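Local coordinates for copper-containing nitrite reductase (Thermus scotoductus, PDB 6HBE), which probably reduces nitrite to nitric oxide during denitrification, taking electrons from a cytochrome c and using type 1 and type 2 copper centres, at residues F44-M49 against H75-H80; I65-L70 against R88-V93; F33-D36 against Y40-G43; N184-D189 against E295-V300. All coordinates share one frame; numbering follows the deposited sequence. Where two conformers were deposited one is given.

Interaction 1: F44-M49 against H75-H80. With CU (copper (II) ion), chain N; CU (copper (II) ion), chain M.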
loop_
_atom_site.group_PDB
_atom_site.type_symbol
_atom_site.label_atom_id
_atom_site.label_comp_id
_atom_site.label_asym_id
_atom_site.label_seq_id
_atom_site.Cartn_x
_atom_site.Cartn_y
_atom_site.Cartn_z
ATOM N N PHE C 44 1.134 10.314 21.485
ATOM C CA PHE C 44 2.319 10.853 22.132
ATOM C C PHE C 44 2.832 12.039 21.317
ATOM O O PHE C 44 2.666 12.062 20.086
ATOM C CB PHE C 44 3.443 9.812 22.195
ATOM C CG PHE C 44 3.113 8.557 22.988
ATOM C CD1 PHE C 44 2.858 8.628 24.363
ATOM C CD2 PHE C 44 3.129 7.289 22.377
ATOM C CE1 PHE C 44 2.561 7.479 25.108
ATOM C CE2 PHE C 44 2.837 6.134 23.118
ATOM C CZ PHE C 44 2.549 6.231 24.480
ATOM N N SER C 45 3.484 13.006 21.978
ATOM C CA SER C 45 4.062 14.178 21.303
ATOM C C SER C 45 5.431 14.585 21.850
ATOM O O SER C 45 5.902 14.046 22.886
ATOM C CB SER C 45 3.118 15.379 21.421
ATOM O OG SER C 45 3.114 15.892 22.738
ATOM N N PHE C 46 6.065 15.497 21.129
ATOM C CA PHE C 46 7.059 16.404 21.688
ATOM C C PHE C 46 6.387 17.779 21.846
ATOM O O PHE C 46 5.848 18.341 20.878
ATOM C CB PHE C 46 8.283 16.521 20.817
ATOM C CG PHE C 46 9.086 15.247 20.727
ATOM C CD1 PHE C 46 9.851 14.824 21.793
ATOM C CD2 PHE C 46 9.017 14.443 19.592
ATOM C CE1 PHE C 46 10.569 13.649 21.727
ATOM C CE2 PHE C 46 9.738 13.272 19.513
ATOM C CZ PHE C 46 10.515 12.870 20.585
ATOM N N ASN C 47 6.387 18.287 23.079
ATOM C CA ASN C 47 5.892 19.631 23.401
ATOM C C ASN C 47 4.424 19.896 23.088
ATOM O O ASN C 47 4.045 21.026 22.770
ATOM C CB ASN C 47 6.753 20.689 22.729
ATOM C CG ASN C 47 8.229 20.549 23.057
ATOM O OD1 ASN C 47 8.865 19.493 22.842
ATOM N ND2 ASN C 47 8.803 21.618 23.553
ATOM N N ASP C 48 3.612 18.848 23.185
ATOM C CA ASP C 48 2.171 18.924 23.059
ATOM C C ASP C 48 1.631 19.335 21.651
ATOM O O ASP C 48 0.537 19.897 21.546
ATOM C CB ASP C 48 1.647 19.850 24.159
ATOM C CG ASP C 48 0.263 19.461 24.677
ATOM O OD1 ASP C 48 -0.037 18.252 24.888
ATOM O OD2 ASP C 48 -0.518 20.410 24.931
ATOM N N MET C 49 2.420 19.068 20.602
ATOM C CA MET C 49 2.038 19.310 19.191
ATOM C C MET C 49 2.473 18.111 18.334
ATOM O O MET C 49 3.505 17.517 18.622
ATOM C CB MET C 49 2.699 20.581 18.643
ATOM C CG MET C 49 4.092 20.884 19.174
ATOM S SD MET C 49 4.784 22.476 18.649
ATOM C CE MET C 49 3.321 23.506 18.739
ATOM N N HIS C 75 10.697 7.078 26.729
ATOM C CA HIS C 75 10.706 7.693 25.384
ATOM C C HIS C 75 12.169 7.810 24.959
ATOM O O HIS C 75 13.052 7.171 25.561
ATOM C CB HIS C 75 9.991 9.070 25.398
ATOM C CG HIS C 75 8.514 8.971 25.605
ATOM N ND1 HIS C 75 7.667 8.477 24.639
ATOM C CD2 HIS C 75 7.730 9.309 26.659
ATOM C CE1 HIS C 75 6.429 8.473 25.105
ATOM N NE2 HIS C 75 6.440 8.975 26.324
ATOM N N GLY C 76 12.437 8.581 23.924
ATOM C CA GLY C 76 13.793 8.759 23.436
ATOM C C GLY C 76 13.776 9.634 22.217
ATOM O O GLY C 76 12.769 10.283 21.951
ATOM N N LEU C 77 14.881 9.674 21.477
ATOM C CA LEU C 77 14.963 10.510 20.269
ATOM C C LEU C 77 16.001 9.994 19.267
ATOM O O LEU C 77 17.139 9.629 19.638
ATOM C CB LEU C 77 15.322 11.959 20.654
ATOM C CG LEU C 77 15.484 13.024 19.556
ATOM C CD1 LEU C 77 14.113 13.355 18.971
ATOM C CD2 LEU C 77 16.142 14.287 20.117
ATOM N N SER C 78 15.587 9.982 18.001
ATOM C CA SER C 78 16.482 9.904 16.858
ATOM C C SER C 78 16.385 11.196 16.053
ATOM O O SER C 78 15.299 11.737 15.889
ATOM C CB SER C 78 16.113 8.703 15.948
ATOM O OG SER C 78 16.932 8.739 14.784
ATOM N N ILE C 79 17.514 11.675 15.540
ATOM C CA ILE C 79 17.562 12.944 14.813
ATOM C C ILE C 79 18.435 12.783 13.571
ATOM O O ILE C 79 19.681 12.679 13.659
ATOM C CB ILE C 79 18.011 14.124 15.751
ATOM C CG1 ILE C 79 18.101 15.442 14.980
ATOM C CG2 ILE C 79 19.308 13.816 16.495
ATOM C CD1 ILE C 79 17.783 16.645 15.852
ATOM N N HIS C 80 17.790 12.775 12.391
ATOM C CA HIS C 80 18.458 12.311 11.172
ATOM C C HIS C 80 19.542 13.269 10.667
ATOM O O HIS C 80 20.327 12.869 9.835
ATOM C CB HIS C 80 17.458 12.003 10.024
ATOM C CG HIS C 80 16.512 10.860 10.276
ATOM N ND1 HIS C 80 15.609 10.431 9.322
ATOM C CD2 HIS C 80 16.342 10.040 11.341
ATOM C CE1 HIS C 80 14.890 9.431 9.811
ATOM N NE2 HIS C 80 15.325 9.164 11.038
HETATM CU CU CU N . 8.055 7.840 22.724
HETATM CU CU CU M . 14.512 7.493 11.941
HETATM O O HOH W 1 16.022 6.777 12.941
#

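Interaction 2: I65-L70 against R88-V93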
loop_
_atom_site.group_PDB
_atom_site.type_symbol
_atom_site.label_atom_id
_atom_site.label_comp_id
_atom_site.label_asym_id
_atom_site.label_seq_id
_atom_site.Cartn_x
_atom_site.Cartn_y
_atom_site.Cartn_z
ATOM N N ILE C 65 20.996 19.586 21.910
ATOM C CA ILE C 65 19.638 19.146 22.232
ATOM C C ILE C 65 19.515 18.851 23.732
ATOM O O ILE C 65 20.379 18.173 24.309
ATOM C CB ILE C 65 19.270 17.829 21.476
ATOM C CG1 ILE C 65 19.393 17.993 19.959
ATOM C CG2 ILE C 65 17.895 17.316 21.913
ATOM C CD1 ILE C 65 18.445 19.007 19.346
ATOM N N THR C 66 18.435 19.319 24.347
ATOM C CA THR C 66 18.063 18.920 25.687
ATOM C C THR C 66 16.774 18.159 25.540
ATOM O O THR C 66 15.818 18.706 25.040
ATOM C CB THR C 66 17.854 20.134 26.628
ATOM O OG1 THR C 66 19.117 20.776 26.836
ATOM C CG2 THR C 66 17.303 19.713 27.963
ATOM N N LEU C 67 16.767 16.880 25.917
ATOM C CA LEU C 67 15.569 16.073 25.857
ATOM C C LEU C 67 15.072 15.766 27.243
ATOM O O LEU C 67 15.822 15.187 28.043
ATOM C CB LEU C 67 15.893 14.774 25.115
ATOM C CG LEU C 67 14.811 13.678 25.109
ATOM C CD1 LEU C 67 13.593 14.130 24.311
ATOM C CD2 LEU C 67 15.392 12.392 24.523
ATOM N N ARG C 68 13.803 16.034 27.530
ATOM C CA ARG C 68 13.245 15.757 28.845
ATOM C C ARG C 68 12.045 14.850 28.697
ATOM O O ARG C 68 11.226 15.072 27.814
ATOM C CB ARG C 68 12.771 17.039 29.569
ATOM C CG ARG C 68 13.828 18.110 29.721
ATOM C CD ARG C 68 13.297 19.343 30.458
ATOM N NE ARG C 68 14.223 20.456 30.289
ATOM C CZ ARG C 68 15.421 20.562 30.883
ATOM N NH1 ARG C 68 15.855 19.647 31.757
ATOM N NH2 ARG C 68 16.192 21.623 30.624
ATOM N N ASN C 69 11.945 13.828 29.548
ATOM C CA ASN C 69 10.784 12.951 29.533
ATOM C C ASN C 69 9.794 13.306 30.633
ATOM O O ASN C 69 10.016 13.004 31.819
ATOM C CB ASN C 69 11.206 11.475 29.615
ATOM C CG ASN C 69 10.024 10.531 29.485
ATOM O OD1 ASN C 69 8.865 10.961 29.427
ATOM N ND2 ASN C 69 10.310 9.231 29.430
ATOM N N LEU C 70 8.672 13.885 30.229
ATOM C CA LEU C 70 7.639 14.364 31.120
ATOM C C LEU C 70 6.500 13.360 31.281
ATOM O O LEU C 70 5.564 13.618 32.030
ATOM C CB LEU C 70 7.113 15.730 30.640
ATOM C CG LEU C 70 7.795 16.987 31.199
ATOM C CD1 LEU C 70 9.309 16.946 31.166
ATOM C CD2 LEU C 70 7.284 18.238 30.495
ATOM N N ARG C 88 22.980 5.613 22.066
ATOM C CA ARG C 88 23.630 5.522 23.410
ATOM C C ARG C 88 23.298 6.733 24.279
ATOM O O ARG C 88 23.194 6.616 25.508
ATOM C CB ARG C 88 25.163 5.438 23.309
ATOM C CG ARG C 88 25.729 4.090 22.884
ATOM C CD ARG C 88 27.233 4.185 22.620
ATOM N NE ARG C 88 27.970 4.657 23.788
ATOM C CZ ARG C 88 29.191 5.193 23.774
ATOM N NH1 ARG C 88 29.882 5.353 22.657
ATOM N NH2 ARG C 88 29.731 5.596 24.912
ATOM N N PHE C 89 23.152 7.887 23.628
ATOM C CA PHE C 89 23.012 9.172 24.290
ATOM C C PHE C 89 21.565 9.625 24.415
ATOM O O PHE C 89 21.232 10.291 25.383
ATOM C CB PHE C 89 23.861 10.219 23.562
ATOM C CG PHE C 89 25.291 9.794 23.378
ATOM C CD1 PHE C 89 26.138 9.659 24.481
ATOM C CD2 PHE C 89 25.787 9.474 22.126
ATOM C CE1 PHE C 89 27.454 9.227 24.322
ATOM C CE2 PHE C 89 27.110 9.057 21.958
ATOM C CZ PHE C 89 27.944 8.923 23.064
ATOM N N LEU C 90 20.698 9.235 23.466
ATOM C CA LEU C 90 19.303 9.694 23.423
ATOM C C LEU C 90 18.253 8.595 23.470
ATOM O O LEU C 90 17.052 8.883 23.433
ATOM C CB LEU C 90 19.085 10.512 22.139
ATOM C CG LEU C 90 19.852 11.832 22.002
ATOM C CD1 LEU C 90 19.694 12.433 20.612
ATOM C CD2 LEU C 90 19.401 12.845 23.040
ATOM N N GLY C 91 18.671 7.337 23.572
ATOM C CA GLY C 91 17.718 6.237 23.677
ATOM C C GLY C 91 17.388 5.845 25.085
ATOM O O GLY C 91 18.140 6.166 26.015
ATOM N N ASN C 92 16.256 5.151 25.247
ATOM C CA ASN C 92 15.854 4.524 26.515
ATOM C C ASN C 92 15.817 5.521 27.685
ATOM O O ASN C 92 16.419 5.308 28.770
ATOM C CB ASN C 92 16.784 3.328 26.830
ATOM C CG ASN C 92 16.211 2.376 27.859
ATOM O OD1 ASN C 92 15.013 2.329 28.123
ATOM N ND2 ASN C 92 17.093 1.586 28.448
ATOM N N VAL C 93 15.085 6.607 27.459
ATOM C CA VAL C 93 15.025 7.715 28.402
ATOM C C VAL C 93 13.874 7.458 29.351
ATOM O O VAL C 93 12.716 7.546 28.978
ATOM C CB VAL C 93 14.877 9.069 27.670
ATOM C CG1 VAL C 93 14.897 10.227 28.670
ATOM C CG2 VAL C 93 16.005 9.225 26.656
#

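Interaction 3: F33-D36 against Y40-G43. With CA (calcium ion), chain O.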
loop_
_atom_site.group_PDB
_atom_site.type_symbol
_atom_site.label_atom_id
_atom_site.label_comp_id
_atom_site.label_asym_id
_atom_site.label_seq_id
_atom_site.Cartn_x
_atom_site.Cartn_y
_atom_site.Cartn_z
ATOM N N PHE C 33 -4.735 15.528 20.281
ATOM C CA PHE C 33 -4.739 16.488 19.162
ATOM C C PHE C 33 -6.130 16.641 18.506
ATOM O O PHE C 33 -6.802 15.650 18.278
ATOM C CB PHE C 33 -3.722 16.043 18.098
ATOM C CG PHE C 33 -2.448 15.434 18.649
ATOM C CD1 PHE C 33 -1.509 16.219 19.290
ATOM C CD2 PHE C 33 -2.152 14.070 18.450
ATOM C CE1 PHE C 33 -0.334 15.681 19.782
ATOM C CE2 PHE C 33 -0.968 13.512 18.945
ATOM C CZ PHE C 33 -0.054 14.327 19.597
ATOM N N GLU C 34 -6.589 17.868 18.209
ATOM C CA GLU C 34 -7.834 18.047 17.441
ATOM C C GLU C 34 -7.510 18.034 15.923
ATOM O O GLU C 34 -7.144 19.027 15.347
ATOM C CB GLU C 34 -8.611 19.325 17.838
ATOM C CG GLU C 34 -10.093 19.253 17.410
ATOM C CD GLU C 34 -10.854 20.590 17.401
ATOM O OE1 GLU C 34 -10.201 21.650 17.405
ATOM O OE2 GLU C 34 -12.125 20.569 17.367
ATOM N N VAL C 35 -7.644 16.881 15.283
ATOM C CA VAL C 35 -7.229 16.721 13.876
ATOM C C VAL C 35 -8.284 17.155 12.834
ATOM O O VAL C 35 -7.996 17.197 11.657
ATOM C CB VAL C 35 -6.756 15.285 13.581
ATOM C CG1 VAL C 35 -5.503 14.970 14.380
ATOM C CG2 VAL C 35 -7.848 14.240 13.823
ATOM N N ASP C 36 -9.526 17.366 13.265
ATOM C CA ASP C 36 -10.586 17.908 12.410
ATOM C C ASP C 36 -11.609 18.536 13.374
ATOM O O ASP C 36 -11.477 18.348 14.600
ATOM C CB ASP C 36 -11.204 16.776 11.579
ATOM C CG ASP C 36 -11.719 17.228 10.216
ATOM O OD1 ASP C 36 -12.276 18.358 10.104
ATOM O OD2 ASP C 36 -11.623 16.420 9.258
ATOM N N TYR C 40 -10.948 14.116 17.779
ATOM C CA TYR C 40 -9.773 14.126 18.634
ATOM C C TYR C 40 -8.983 12.837 18.537
ATOM O O TYR C 40 -9.576 11.784 18.463
ATOM C CB TYR C 40 -10.176 14.369 20.097
ATOM C CG TYR C 40 -10.838 15.701 20.254
ATOM C CD1 TYR C 40 -12.203 15.838 20.013
ATOM C CD2 TYR C 40 -10.108 16.835 20.591
ATOM C CE1 TYR C 40 -12.833 17.066 20.128
ATOM C CE2 TYR C 40 -10.733 18.077 20.711
ATOM C CZ TYR C 40 -12.107 18.166 20.485
ATOM O OH TYR C 40 -12.772 19.370 20.583
ATOM N N LEU C 41 -7.650 12.948 18.550
ATOM C CA LEU C 41 -6.710 11.838 18.442
ATOM C C LEU C 41 -5.812 11.772 19.675
ATOM O O LEU C 41 -5.096 12.738 19.968
ATOM C CB LEU C 41 -5.801 12.075 17.205
ATOM C CG LEU C 41 -4.659 11.094 16.944
ATOM C CD1 LEU C 41 -5.188 9.698 16.686
ATOM C CD2 LEU C 41 -3.792 11.548 15.771
ATOM N N ARG C 42 -5.804 10.634 20.364
ATOM C CA ARG C 42 -4.882 10.400 21.494
ATOM C C ARG C 42 -3.605 9.787 20.995
ATOM O O ARG C 42 -3.641 8.887 20.159
ATOM C CB ARG C 42 -5.481 9.440 22.526
ATOM C CG ARG C 42 -6.752 9.928 23.207
ATOM C CD ARG C 42 -6.977 9.193 24.522
ATOM N NE ARG C 42 -8.400 9.119 24.793
ATOM C CZ ARG C 42 -9.085 9.859 25.668
ATOM N NH1 ARG C 42 -10.406 9.656 25.764
ATOM N NH2 ARG C 42 -8.498 10.772 26.460
ATOM N N GLY C 43 -2.484 10.238 21.546
ATOM C CA GLY C 43 -1.178 9.703 21.204
ATOM C C GLY C 43 -0.057 10.239 22.064
ATOM O O GLY C 43 -0.253 10.549 23.231
HETATM CA CA CA O . -13.237 19.753 8.337
HETATM O O HOH W 2 -12.511 17.830 7.111
HETATM O O HOH W 3 -13.684 22.185 7.612
HETATM O O HOH W 4 -14.199 19.832 6.011
HETATM O O HOH W 5 -15.251 19.233 8.798
HETATM O O HOH W 6 -11.229 20.626 7.871
#

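Interaction 4: N184-D189 against E295-V300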
loop_
_atom_site.group_PDB
_atom_site.type_symbol
_atom_site.label_atom_id
_atom_site.label_comp_id
_atom_site.label_asym_id
_atom_site.label_seq_id
_atom_site.Cartn_x
_atom_site.Cartn_y
_atom_site.Cartn_z
ATOM N N ASN C 184 -6.550 17.903 9.273
ATOM C CA ASN C 184 -7.203 17.614 8.003
ATOM C C ASN C 184 -7.603 18.895 7.281
ATOM O O ASN C 184 -8.273 19.741 7.864
ATOM C CB ASN C 184 -8.476 16.782 8.241
ATOM C CG ASN C 184 -8.186 15.374 8.740
ATOM O OD1 ASN C 184 -7.062 14.901 8.709
ATOM N ND2 ASN C 184 -9.222 14.709 9.226
ATOM N N PHE C 185 -7.177 19.055 6.027
ATOM C CA PHE C 185 -7.593 20.210 5.202
ATOM C C PHE C 185 -7.348 21.572 5.912
ATOM O O PHE C 185 -8.051 22.570 5.668
ATOM C CB PHE C 185 -9.066 20.049 4.763
ATOM C CG PHE C 185 -9.331 18.759 3.997
ATOM C CD1 PHE C 185 -8.611 18.465 2.823
ATOM C CD2 PHE C 185 -10.310 17.852 4.418
ATOM C CE1 PHE C 185 -8.815 17.277 2.118
ATOM C CE2 PHE C 185 -10.520 16.678 3.707
ATOM C CZ PHE C 185 -9.783 16.400 2.557
ATOM N N ARG C 186 -6.311 21.602 6.747
ATOM C CA ARG C 186 -5.900 22.812 7.494
ATOM C C ARG C 186 -5.838 24.074 6.624
ATOM O O ARG C 186 -6.318 25.140 7.025
ATOM C CB ARG C 186 -4.508 22.551 8.086
ATOM C CG ARG C 186 -4.003 23.669 8.902
ATOM C CD ARG C 186 -2.794 23.255 9.698
ATOM N NE ARG C 186 -2.436 24.423 10.473
ATOM C CZ ARG C 186 -1.526 24.468 11.429
ATOM N NH1 ARG C 186 -0.838 23.398 11.783
ATOM N NH2 ARG C 186 -1.309 25.625 12.039
ATOM N N TYR C 187 -5.235 23.942 5.438
ATOM C CA TYR C 187 -5.010 25.070 4.551
ATOM C C TYR C 187 -6.081 25.188 3.447
ATOM O O TYR C 187 -5.943 25.986 2.524
ATOM C CB TYR C 187 -3.578 25.059 3.997
ATOM C CG TYR C 187 -2.517 24.975 5.090
ATOM C CD1 TYR C 187 -2.298 26.042 5.967
ATOM C CD2 TYR C 187 -1.738 23.823 5.254
ATOM C CE1 TYR C 187 -1.359 25.963 7.003
ATOM C CE2 TYR C 187 -0.784 23.720 6.287
ATOM C CZ TYR C 187 -0.571 24.805 7.151
ATOM O OH TYR C 187 0.369 24.727 8.178
ATOM N N VAL C 188 -7.161 24.408 3.561
ATOM C CA VAL C 188 -8.449 24.778 2.936
ATOM C C VAL C 188 -9.193 25.735 3.877
ATOM O O VAL C 188 -9.667 26.804 3.438
ATOM C CB VAL C 188 -9.324 23.545 2.580
ATOM C CG1 VAL C 188 -10.631 23.962 1.929
ATOM C CG2 VAL C 188 -8.569 22.620 1.624
ATOM N N ASP C 189 -9.303 25.353 5.165
ATOM C CA ASP C 189 -9.982 26.168 6.175
ATOM C C ASP C 189 -9.304 27.535 6.337
ATOM O O ASP C 189 -9.994 28.537 6.573
ATOM C CB ASP C 189 -10.003 25.483 7.548
ATOM C CG ASP C 189 -10.854 24.210 7.580
ATOM O OD1 ASP C 189 -11.708 24.005 6.723
ATOM O OD2 ASP C 189 -10.636 23.402 8.484
ATOM N N GLU C 295 4.415 22.544 12.103
ATOM C CA GLU C 295 4.075 22.312 13.513
ATOM C C GLU C 295 2.577 22.155 13.616
ATOM O O GLU C 295 1.813 22.896 12.960
ATOM C CB GLU C 295 4.527 23.494 14.396
ATOM C CG GLU C 295 6.039 23.659 14.496
ATOM C CD GLU C 295 6.519 24.910 15.228
ATOM O OE1 GLU C 295 5.740 25.885 15.388
ATOM O OE2 GLU C 295 7.742 24.972 15.568
ATOM N N GLY C 296 2.154 21.184 14.402
ATOM C CA GLY C 296 0.730 20.959 14.698
ATOM C C GLY C 296 0.110 22.067 15.546
ATOM O O GLY C 296 0.815 22.883 16.124
ATOM N N VAL C 297 -1.216 22.058 15.635
ATOM C CA VAL C 297 -1.960 22.935 16.543
ATOM C C VAL C 297 -1.741 22.386 17.969
ATOM O O VAL C 297 -1.856 21.163 18.171
ATOM C CB VAL C 297 -3.479 22.896 16.262
ATOM C CG1 VAL C 297 -4.240 23.814 17.228
ATOM C CG2 VAL C 297 -3.787 23.278 14.807
ATOM N N PRO C 298 -1.460 23.257 18.963
ATOM C CA PRO C 298 -1.286 22.734 20.339
ATOM C C PRO C 298 -2.462 21.882 20.819
ATOM O O PRO C 298 -3.595 22.149 20.445
ATOM C CB PRO C 298 -1.179 24.018 21.179
ATOM C CG PRO C 298 -0.567 24.996 20.229
ATOM C CD PRO C 298 -1.284 24.723 18.931
ATOM N N GLY C 299 -2.182 20.864 21.633
ATOM C CA GLY C 299 -3.207 19.914 22.070
ATOM C C GLY C 299 -4.164 20.413 23.133
ATOM O O GLY C 299 -4.011 21.517 23.645
ATOM N N VAL C 300 -5.132 19.569 23.479
ATOM C CA VAL C 300 -6.090 19.868 24.544
ATOM C C VAL C 300 -5.856 18.992 25.779
ATOM O O VAL C 300 -5.138 18.004 25.719
ATOM C CB VAL C 300 -7.551 19.703 24.062
ATOM C CG1 VAL C 300 -7.851 20.701 22.950
ATOM C CG2 VAL C 300 -7.845 18.279 23.608
#

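Interaction 1: F44-M49 against H75-H80
F44 and H75 make the aromatic part of this buried contact, an edge-to-face pair. The imidazole brings its CE1 edge over one face of the phenyl ring, off centre toward the rim, with H75 CE1 3.7 Å from F44 CD1. The ring planes stand at 72° and the centroids lie 5.1 Å apart. H125 stacks on F44 as well.

The looser, mostly apolar part lies at F46. Its ring tip CZ comes 4.0 Å from L77 CD1, the branch of the leucine that does the touching, while the carbonyl oxygen G76 O sits at the ring edge, near its plane, 3.7 Å from F46 CZ.

Metal bonds fix both ends of H75-H80. H75 ND1 binds one copper at 2.1 Å and H75 NE2 is hydrogen-bonded to D71 OD2, a second-shell grip that holds the imidazole against rotation. H80 NE2 binds the other copper, which also carries a water hydrogen-bonded to S78 OG; H114 of the same chain and H267 of the second subunit complete that centre.

With C115, H125 and Q130 as the remaining ligands of the first copper, this is the type 1 site of a cupredoxin domain, and a few residues along the chain comes the intersubunit type 2 site characteristic of copper nitrite reductases.

Interaction 2: I65-L70 against R88-V93
L67 and N69, on strand 62-69 of the N-terminal cupredoxin domain, meet L90 and V93 where the short helix 87-90 ends and the chain leaves it across strand 62-69. The contact is buried. L67 and N69 both point toward the segment 88-93 from the same side of the strand, and they do different jobs.

L67 is the apolar member. Its CG lies anti to the backbone N (chi1 172°), which sends the CD2 methyl into the angle between the helix end and V93. There L67 CD2 touches V93 CG2 at 3.9 Å and, more loosely, L90 CD2 at 4.3 Å. The carbonyl oxygen L90 O is 4.0 Å from the same methyl. Beyond this, L90 packs on F101 and L67 on L77.

N69 supplies the polar link. Its ND2 gives a hydrogen bond to V93 O of 3.0 Å, with an N-H...O angle of 149°. The acceptor lies nearly in the plane of the amide, but the donor stands 36° above the carbonyl plane of V93. The methylene helps too: N69 CB rests 4.0 Å from V93 CG1, the other branch of the valine. The rest of the amide is engaged too: OD1 accepts from D71 N, and ND2 has V73 O as a second acceptor.

With bonds at both its oxygen and its nitrogen, the N69 amide is held against flipping, and it ties V93 to the loop that leads to the copper ligand H75.

Interaction 3: F33-D36 against Y40-G43
F33 and L41 face each other as an antiparallel hydrogen-bonded pair and bury the most surface here. Two backbone bonds of 2.8 Å join them, F33 N to L41 O and L41 N to F33 O, both nearly straight. Their side chains share one face of the sheet: L41 CD2 lies 4.0 Å from F33 CD2, and the leucine also leans on V35, with V35 CG1 4.1 Å from L41 CB.

Y40, third in buried surface, forms an antiparallel non-hydrogen-bonded pair with E34 on the other face. With chi1 at -160°, E34 CG points away from the backbone N and sits over the ring, 4.0 Å from its centroid, a CH-pi contact. The extended chain beyond carries the carboxylate toward the Y40 hydroxyl, its plane nearly parallel to the ring, 14° from it. OE2 accepts from G38 N. Trading Y40 for an alanine would probably strip the cover from the E34 methylenes and leave the glutamate chain freer to swing.

D36 binds the calcium ion through OD1, at 2.4 Å, alongside Q37 and five waters. V35 and D36 both face the first residue of strand 39-46, a classic beta bulge at the turn end of the hairpin.

Interaction 4: N184-D189 against E295-V300
R186 carries this contact through a hydrogen bond to the backbone of E295. The bond from R186 NH1 to E295 O is 2.9 Å long with an N-H...O angle of 141°; the donor lies in the carbonyl plane, while the oxygen is tilted 19° from the plane of the guanidinium. The same nitrogen also binds N181 O. Full extension of the arginine, starting with CG anti to the backbone N (chi1 -178°), carries the charged group across to the loop.

Van der Waals contacts flank the guanidinium. V297 CG2 lies over the centre of one face, 4.2 Å from R186 NH1, and Y187 OH lies over the opposite face, toward its rim. Lower down the arginine, R186 CG covers the face of the Y187 ring. A methionine in place of R186 has no N-H to give, which would probably leave E295 O and N181 O without this shared partner.

F185 is the N-cap residue of helix 186-189; its O accepts from V188 N and D189 N. The helix follows strand 177-180 and packs V188 against strand 277-282, F185 meets F379 of the third subunit edge-to-face, and segment 295-300 belongs to the loop linking strands 277-282 and 309-311.

From the N terminus, interaction 3 first closes the tight turn of the hairpin between strands 21-36 and 39-46. The second strand runs on into interaction 1, and F33 of interaction 3 packs against F44 and S45 there. Interactions 1 and 2 cross along the chain: 65-70 falls inside the loop closed by 44-49 and 75-80, whereas 88-93 lies beyond. They touch through probable hydrogen bonds from V93 N to H75 O and from L77 N to L90 O. Interaction 4 follows, spanning 105 residues. Through V35 and D36 with N184, and D48 with G299, it ties the hairpin of the N-terminal cupredoxin domain to helix 186-189 of the second and to the loop between strands 277-282 and 309-311.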